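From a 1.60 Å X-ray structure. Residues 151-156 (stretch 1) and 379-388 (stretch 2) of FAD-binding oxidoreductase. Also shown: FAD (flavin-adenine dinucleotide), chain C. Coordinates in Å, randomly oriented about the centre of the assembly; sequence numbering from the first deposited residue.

Stretch 1, residues 151-156: AELDWG
Stretch 2, residues 379-388: PNRHSAAVFD

Residues 151-156 and 379-388 of the FAD-binding oxidoreductase lie more than 220 residues apart in sequence yet bury 529 Å² against each other. Stretch 1 has no regular secondary structure, but a type I turn from Leu153 to Gly156 closes through Gly156 N to Leu153 O (3.1 Å), with Asp154 (phi/psi -76/-8) and Trp155 (-85/-7) at its corners. Stretch 2 begins extended, Pro379 at -72/155 and Asn380 at -150/-178, and after Arg381 (-129/32) winds into a 3-10 segment, 382-388, whose i to i+3 bonds start with Ala384 N to Arg381 O (2.9 Å). The chains run in opposite directions where they meet: Glu152 CA is 6.5 Å from Ser383 CA, Leu153 CA is 4.6 Å from Arg381 CA, and Asp154 CA is 5.1 Å from Asn380 CA. Asp154 N lies 2.9 Å from Asn380 O.

Asp154, Arg381 and Trp155 cover the most surface. Asp154 points its CA-to-CB bond toward stretch 2, and with chi1 at 69° (p) and chi2 at 32° its OD1 receives Arg381 NH2 at 2.8 Å in a salt bridge; a weak bond from Arg381 NE to the same OD1 (3.4 Å, 133°) supplements it. The carboxylate thus meets the guanidinium at its edge, where the N-H groups point. Arg381 reaches it with chi1 to chi3 p, t and p and chi4 at -178°, although its CA-to-CB bond runs sideways. Asp154 CB also packs 3.6 Å from Pro379 CB, while water 3 donates to both Asp154 OD2 and Pro379 O (each 3.0 Å).

Trp155, with chi1 57° (p) and chi2 56°, brings its ring edge against the face of the same guanidinium, CE3 to Arg381 CZ being 3.6 Å. Farther round the indole, CH2 touches Ala384 CB at 4.0 Å and CZ2 meets Phe387 CE2 edge to edge at 3.9 Å. Leu153 (m, t) extends this apolar patch: CD2 lies 4.0 Å from Ala384 CB, and CD1 sits 4.3 Å from Phe387 CZ and 3.9 Å from FAD C8. Phe387 (chi1 -54°, chi2 -34°) also approaches the flavin, CE1 to C8M being 3.8 Å.

Glu152 (m, t, chi3 19°) swings its carboxylate to Ser383, whose hydroxyl (chi1 -48°, m) donates from OG to OE1 at 2.6 Å. Water 2 links the backbone of both stretches and the Asn380 side chain, donating to Glu152 O (2.6 Å) and Asn380 OD1 (2.7 Å) and accepting from Ser383 N (3.0 Å). Asn380 OD1 (chi1 62°, p) also accepts from His382 N at 3.0 Å, bracing the start of the 3-10 segment.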

ATOM      1  N   ALA A 151       6.057 -17.062   4.975  1.00 17.94           N
ATOM      2  CA  ALA A 151       6.934 -16.795   6.128  1.00 19.98           C
ATOM      3  C   ALA A 151       7.729 -18.072   6.438  1.00 20.57           C
ATOM      4  O   ALA A 151       7.606 -19.120   5.697  1.00 20.54           O
ATOM      5  CB  ALA A 151       6.059 -16.362   7.295  1.00 20.07           C
ATOM      6  N   GLU A 152       8.537 -18.038   7.494  1.00 21.38           N
ATOM      7  CA  GLU A 152       9.530 -19.090   7.802  1.00 24.09           C
ATOM      8  C   GLU A 152       8.833 -20.381   8.212  1.00 21.66           C
ATOM      9  O   GLU A 152       9.397 -21.447   7.924  1.00 23.28           O
ATOM     10  CB  GLU A 152      10.523 -18.620   8.860  1.00 24.64           C
ATOM     11  CG  GLU A 152      11.580 -17.731   8.244  1.00 31.19           C
ATOM     12  CD  GLU A 152      12.956 -17.665   8.872  1.00 37.31           C
ATOM     13  OE1 GLU A 152      13.341 -18.572   9.658  1.00 44.51           O
ATOM     14  OE2 GLU A 152      13.673 -16.739   8.507  1.00 36.90           O
ATOM     15  N   LEU A 153       7.645 -20.308   8.802  1.00 20.31           N
ATOM     16  CA  LEU A 153       6.992 -21.539   9.306  1.00 19.93           C
ATOM     17  C   LEU A 153       5.718 -21.834   8.509  1.00 19.30           C
ATOM     18  O   LEU A 153       4.856 -20.960   8.394  1.00 20.03           O
ATOM     19  CB  LEU A 153       6.737 -21.334  10.801  1.00 21.22           C
ATOM     20  CG  LEU A 153       8.004 -21.125  11.619  1.00 23.10           C
ATOM     21  CD1 LEU A 153       7.653 -20.701  13.056  1.00 25.42           C
ATOM     22  CD2 LEU A 153       8.834 -22.378  11.628  1.00 23.68           C
ATOM     23  N   ASP A 154       5.541 -23.068   8.035  1.00 20.16           N
ATOM     24  CA  ASP A 154       4.478 -23.363   7.046  1.00 19.99           C
ATOM     25  C   ASP A 154       3.082 -23.431   7.668  1.00 19.72           C
ATOM     26  O   ASP A 154       2.097 -23.475   6.911  1.00 21.19           O
ATOM     27  CB  ASP A 154       4.768 -24.614   6.227  1.00 21.45           C
ATOM     28  CG  ASP A 154       4.718 -25.934   6.971  1.00 27.11           C
ATOM     29  OD1 ASP A 154       3.940 -26.058   7.909  1.00 26.57           O
ATOM     30  OD2 ASP A 154       5.316 -26.868   6.461  1.00 33.27           O
ATOM     31  N   TRP A 155       2.981 -23.397   8.995  1.00 19.30           N
ATOM     32  CA  TRP A 155       1.702 -23.358   9.738  1.00 19.99           C
ATOM     33  C   TRP A 155       1.186 -21.924   9.880  1.00 17.75           C
ATOM     34  O   TRP A 155       0.057 -21.775  10.426  1.00 19.26           O
ATOM     35  CB  TRP A 155       1.869 -23.989  11.138  1.00 19.48           C
ATOM     36  CG  TRP A 155       2.919 -23.413  12.036  1.00 20.83           C
ATOM     37  CD1 TRP A 155       3.078 -22.113  12.466  1.00 20.49           C
ATOM     38  CD2 TRP A 155       3.947 -24.170  12.721  1.00 21.43           C
ATOM     39  NE1 TRP A 155       4.094 -22.023  13.373  1.00 18.50           N
ATOM     40  CE2 TRP A 155       4.685 -23.254  13.506  1.00 20.85           C
ATOM     41  CE3 TRP A 155       4.332 -25.516  12.719  1.00 24.28           C
ATOM     42  CZ2 TRP A 155       5.758 -23.649  14.305  1.00 26.15           C
ATOM     43  CZ3 TRP A 155       5.419 -25.901  13.483  1.00 24.73           C
ATOM     44  CH2 TRP A 155       6.097 -24.988  14.287  1.00 24.07           C
ATOM     45  N   GLY A 156       1.959 -20.918   9.485  1.00 17.85           N
ATOM     46  CA  GLY A 156       1.491 -19.521   9.475  1.00 19.62           C
ATOM     47  C   GLY A 156       0.243 -19.374   8.622  1.00 18.08           C
ATOM     48  O   GLY A 156       0.132 -20.046   7.585  1.00 18.14           O
ATOM     49  N   PRO A 379       6.866 -23.711   1.117  1.00 17.60           N
ATOM     50  CA  PRO A 379       6.938 -23.496   2.547  1.00 18.81           C
ATOM     51  C   PRO A 379       7.526 -24.718   3.251  1.00 20.01           C
ATOM     52  O   PRO A 379       7.407 -25.868   2.748  1.00 19.59           O
ATOM     53  CB  PRO A 379       5.479 -23.280   2.981  1.00 19.54           C
ATOM     54  CG  PRO A 379       4.645 -23.818   1.880  1.00 22.58           C
ATOM     55  CD  PRO A 379       5.503 -24.021   0.645  1.00 19.63           C
ATOM     56  N   ASN A 380       8.113 -24.494   4.422  1.00 19.58           N
ATOM     57  CA  ASN A 380       8.692 -25.582   5.245  1.00 19.93           C
ATOM     58  C   ASN A 380       8.592 -25.176   6.714  1.00 20.93           C
ATOM     59  O   ASN A 380       8.043 -24.119   7.009  1.00 21.41           O
ATOM     60  CB  ASN A 380      10.112 -25.963   4.797  1.00 20.65           C
ATOM     61  CG  ASN A 380      11.108 -24.831   4.914  1.00 20.75           C
ATOM     62  OD1 ASN A 380      11.260 -24.240   5.982  1.00 21.59           O
ATOM     63  ND2 ASN A 380      11.778 -24.512   3.809  1.00 21.93           N
ATOM     64  N   ARG A 381       9.088 -25.999   7.608  1.00 23.20           N
ATOM     65  CA  ARG A 381       9.211 -25.582   9.033  1.00 24.74           C
ATOM     66  C   ARG A 381      10.633 -25.844   9.512  1.00 24.54           C
ATOM     67  O   ARG A 381      10.858 -26.105  10.693  1.00 22.00           O
ATOM     68  CB  ARG A 381       8.174 -26.303   9.870  1.00 26.74           C
ATOM     69  CG  ARG A 381       8.241 -27.807   9.773  1.00 30.98           C
ATOM     70  CD  ARG A 381       7.089 -28.370  10.579  1.00 35.77           C
ATOM     71  NE  ARG A 381       5.799 -28.006  10.016  1.00 33.51           N
ATOM     72  CZ  ARG A 381       4.612 -28.331  10.542  1.00 37.00           C
ATOM     73  NH1 ARG A 381       4.533 -28.971  11.698  1.00 35.41           N
ATOM     74  NH2 ARG A 381       3.497 -27.965   9.940  1.00 35.31           N
ATOM     75  N   HIS A 382      11.582 -25.734   8.604  1.00 24.08           N
ATOM     76  CA  HIS A 382      13.007 -25.935   8.929  1.00 24.75           C
ATOM     77  C   HIS A 382      13.398 -25.102  10.155  1.00 22.03           C
ATOM     78  O   HIS A 382      14.033 -25.696  11.030  1.00 23.13           O
ATOM     79  CB  HIS A 382      13.862 -25.643   7.697  1.00 24.62           C
ATOM     80  CG  HIS A 382      15.262 -26.110   7.858  1.00 23.68           C
ATOM     81  ND1 HIS A 382      16.309 -25.237   8.143  1.00 25.45           N
ATOM     82  CD2 HIS A 382      15.772 -27.358   7.813  1.00 25.47           C
ATOM     83  CE1 HIS A 382      17.431 -25.944   8.237  1.00 25.65           C
ATOM     84  NE2 HIS A 382      17.115 -27.255   8.073  1.00 25.64           N
ATOM     85  N   SER A 383      13.020 -23.815  10.242  1.00 22.61           N
ATOM     86  CA  SER A 383      13.388 -22.891  11.349  1.00 22.83           C
ATOM     87  C   SER A 383      12.714 -23.282  12.674  1.00 21.87           C
ATOM     88  O   SER A 383      13.145 -22.725  13.685  1.00 22.36           O
ATOM     89  CB  SER A 383      13.094 -21.431  11.034  1.00 27.03           C
ATOM     90  OG  SER A 383      13.606 -21.127   9.754  1.00 30.42           O
ATOM     91  N   ALA A 384      11.762 -24.216  12.687  1.00 21.19           N
ATOM     92  CA  ALA A 384      11.147 -24.771  13.918  1.00 22.79           C
ATOM     93  C   ALA A 384      12.211 -25.509  14.754  1.00 21.14           C
ATOM     94  O   ALA A 384      12.087 -25.597  15.980  1.00 20.02           O
ATOM     95  CB  ALA A 384       9.972 -25.664  13.586  1.00 25.22           C
ATOM     96  N   ALA A 385      13.314 -25.929  14.163  1.00 16.55           N
ATOM     97  CA  ALA A 385      14.440 -26.526  14.908  1.00 17.69           C
ATOM     98  C   ALA A 385      15.002 -25.587  15.986  1.00 17.59           C
ATOM     99  O   ALA A 385      15.581 -26.076  16.977  1.00 19.23           O
ATOM    100  CB  ALA A 385      15.488 -26.887  13.883  1.00 19.31           C
ATOM    101  N   VAL A 386      14.842 -24.262  15.846  1.00 18.65           N
ATOM    102  CA  VAL A 386      15.401 -23.343  16.858  1.00 18.68           C
ATOM    103  C   VAL A 386      14.723 -23.613  18.212  1.00 19.10           C
ATOM    104  O   VAL A 386      15.351 -23.333  19.232  1.00 18.51           O
ATOM    105  CB  VAL A 386      15.312 -21.852  16.469  1.00 18.57           C
ATOM    106  CG1 VAL A 386      15.966 -21.620  15.137  1.00 20.36           C
ATOM    107  CG2 VAL A 386      13.904 -21.301  16.506  1.00 21.33           C
ATOM    108  N   PHE A 387      13.498 -24.165  18.231  1.00 18.95           N
ATOM    109  CA  PHE A 387      12.742 -24.497  19.475  1.00 19.86           C
ATOM    110  C   PHE A 387      13.451 -25.615  20.256  1.00 20.29           C
ATOM    111  O   PHE A 387      13.140 -25.850  21.438  1.00 19.87           O
ATOM    112  CB  PHE A 387      11.280 -24.895  19.194  1.00 19.41           C
ATOM    113  CG  PHE A 387      10.495 -23.906  18.384  1.00 18.74           C
ATOM    114  CD1 PHE A 387      10.744 -22.557  18.520  1.00 19.34           C
ATOM    115  CD2 PHE A 387       9.534 -24.313  17.473  1.00 22.04           C
ATOM    116  CE1 PHE A 387      10.079 -21.636  17.739  1.00 20.43           C
ATOM    117  CE2 PHE A 387       8.812 -23.381  16.750  1.00 23.07           C
ATOM    118  CZ  PHE A 387       9.102 -22.039  16.873  1.00 21.87           C
ATOM    119  N   ASP A 388      14.346 -26.342  19.598  1.00 18.80           N
ATOM    120  CA  ASP A 388      15.042 -27.494  20.208  1.00 19.99           C
ATOM    121  C   ASP A 388      16.476 -27.097  20.529  1.00 20.38           C
ATOM    122  O   ASP A 388      17.227 -27.954  20.997  1.00 20.39           O
ATOM    123  CB  ASP A 388      14.989 -28.751  19.319  1.00 20.60           C
ATOM    124  CG  ASP A 388      13.583 -29.278  19.104  1.00 25.00           C
ATOM    125  OD1 ASP A 388      12.776 -29.203  20.040  1.00 24.44           O
ATOM    126  OD2 ASP A 388      13.294 -29.687  17.978  1.00 25.88           O
TER
HETATM  127  PA  FAD C 601      -2.508 -15.184  13.754  1.00 17.83           P
HETATM  128  O1A FAD C 601      -1.952 -15.524  15.098  1.00 19.12           O
HETATM  129  O2A FAD C 601      -3.751 -15.900  13.286  1.00 18.25           O
HETATM  130  O5B FAD C 601      -2.806 -13.644  13.731  1.00 16.85           O
HETATM  131  C5B FAD C 601      -1.885 -12.693  14.245  1.00 16.90           C
HETATM  132  C4B FAD C 601      -2.675 -11.493  14.706  1.00 18.48           C
HETATM  133  O4B FAD C 601      -3.340 -10.852  13.579  1.00 18.57           O
HETATM  134  C3B FAD C 601      -3.816 -11.777  15.696  1.00 18.55           C
HETATM  135  O3B FAD C 601      -3.331 -11.883  17.032  1.00 20.59           O
HETATM  136  C2B FAD C 601      -4.785 -10.615  15.424  1.00 17.53           C
HETATM  137  O2B FAD C 601      -4.337  -9.463  16.112  1.00 19.38           O
HETATM  138  C1B FAD C 601      -4.664 -10.469  13.911  1.00 18.00           C
HETATM  139  N9A FAD C 601      -5.576 -11.285  13.152  1.00 19.11           N
HETATM  140  C8A FAD C 601      -5.285 -12.475  12.565  1.00 18.78           C
HETATM  141  N7A FAD C 601      -6.304 -12.971  11.927  1.00 19.27           N
HETATM  142  C5A FAD C 601      -7.337 -12.094  12.157  1.00 17.77           C
HETATM  143  C6A FAD C 601      -8.657 -12.057  11.697  1.00 18.35           C
HETATM  144  N6A FAD C 601      -9.202 -13.030  10.955  1.00 18.32           N
HETATM  145  N1A FAD C 601      -9.420 -11.018  12.105  1.00 20.84           N
HETATM  146  C2A FAD C 601      -8.850 -10.043  12.860  1.00 20.42           C
HETATM  147  N3A FAD C 601      -7.609  -9.959  13.319  1.00 20.79           N
HETATM  148  C4A FAD C 601      -6.895 -11.034  12.925  1.00 18.14           C
HETATM  149  N1  FAD C 601       6.773 -13.756  10.997  1.00 17.95           N
HETATM  150  C2  FAD C 601       6.896 -13.251   9.782  1.00 15.61           C
HETATM  151  O2  FAD C 601       6.063 -12.416   9.342  1.00 16.24           O
HETATM  152  N3  FAD C 601       7.858 -13.670   8.939  1.00 17.11           N
HETATM  153  C4  FAD C 601       8.819 -14.568   9.306  1.00 19.16           C
HETATM  154  O4  FAD C 601       9.641 -14.974   8.462  1.00 23.78           O
HETATM  155  C4X FAD C 601       8.760 -15.090  10.585  1.00 20.22           C
HETATM  156  N5  FAD C 601       9.690 -15.936  10.941  1.00 21.11           N
HETATM  157  C5X FAD C 601       9.599 -16.447  12.213  1.00 19.81           C
HETATM  158  C6  FAD C 601      10.570 -17.376  12.611  1.00 20.38           C
HETATM  159  C7  FAD C 601      10.528 -17.987  13.850  1.00 19.88           C
HETATM  160  C7M FAD C 601      11.592 -18.998  14.224  1.00 20.17           C
HETATM  161  C8  FAD C 601       9.467 -17.664  14.723  1.00 19.02           C
HETATM  162  C8M FAD C 601       9.379 -18.299  16.077  1.00 21.45           C
HETATM  163  C9  FAD C 601       8.525 -16.724  14.356  1.00 19.25           C
HETATM  164  C9A FAD C 601       8.549 -16.102  13.094  1.00 17.27           C
HETATM  165  N10 FAD C 601       7.581 -15.197  12.669  1.00 19.66           N
HETATM  166  C10 FAD C 601       7.650 -14.667  11.389  1.00 18.36           C
HETATM  167  C1' FAD C 601       6.404 -14.851  13.508  1.00 17.57           C
HETATM  168  C2' FAD C 601       5.199 -15.778  13.280  1.00 19.28           C
HETATM  169  O2' FAD C 601       5.620 -17.182  13.199  1.00 21.73           O
HETATM  170  C3' FAD C 601       4.402 -15.514  11.986  1.00 18.67           C
HETATM  171  O3' FAD C 601       4.227 -14.131  11.796  1.00 18.55           O
HETATM  172  C4' FAD C 601       3.029 -16.195  11.902  1.00 18.94           C
HETATM  173  O4' FAD C 601       2.641 -16.351  10.528  1.00 22.16           O
HETATM  174  C5' FAD C 601       1.986 -15.410  12.650  1.00 16.78           C
HETATM  175  O5' FAD C 601       0.967 -16.260  13.193  1.00 19.89           O
HETATM  176  P   FAD C 601      -0.370 -16.582  12.382  1.00 19.61           P
HETATM  177  O1P FAD C 601      -0.971 -17.832  12.954  1.00 19.52           O
HETATM  178  O2P FAD C 601       0.001 -16.572  10.934  1.00 19.17           O
HETATM  179  O3P FAD C 601      -1.322 -15.333  12.681  1.00 18.08           O
HETATM  180  O   HOH W   1       7.234 -21.719   5.475  1.00 20.23           O
HETATM  181  O   HOH W   2      11.828 -22.360   7.906  1.00 29.18           O
HETATM  182  O   HOH W   3       4.868 -27.214   3.473  1.00 37.34           O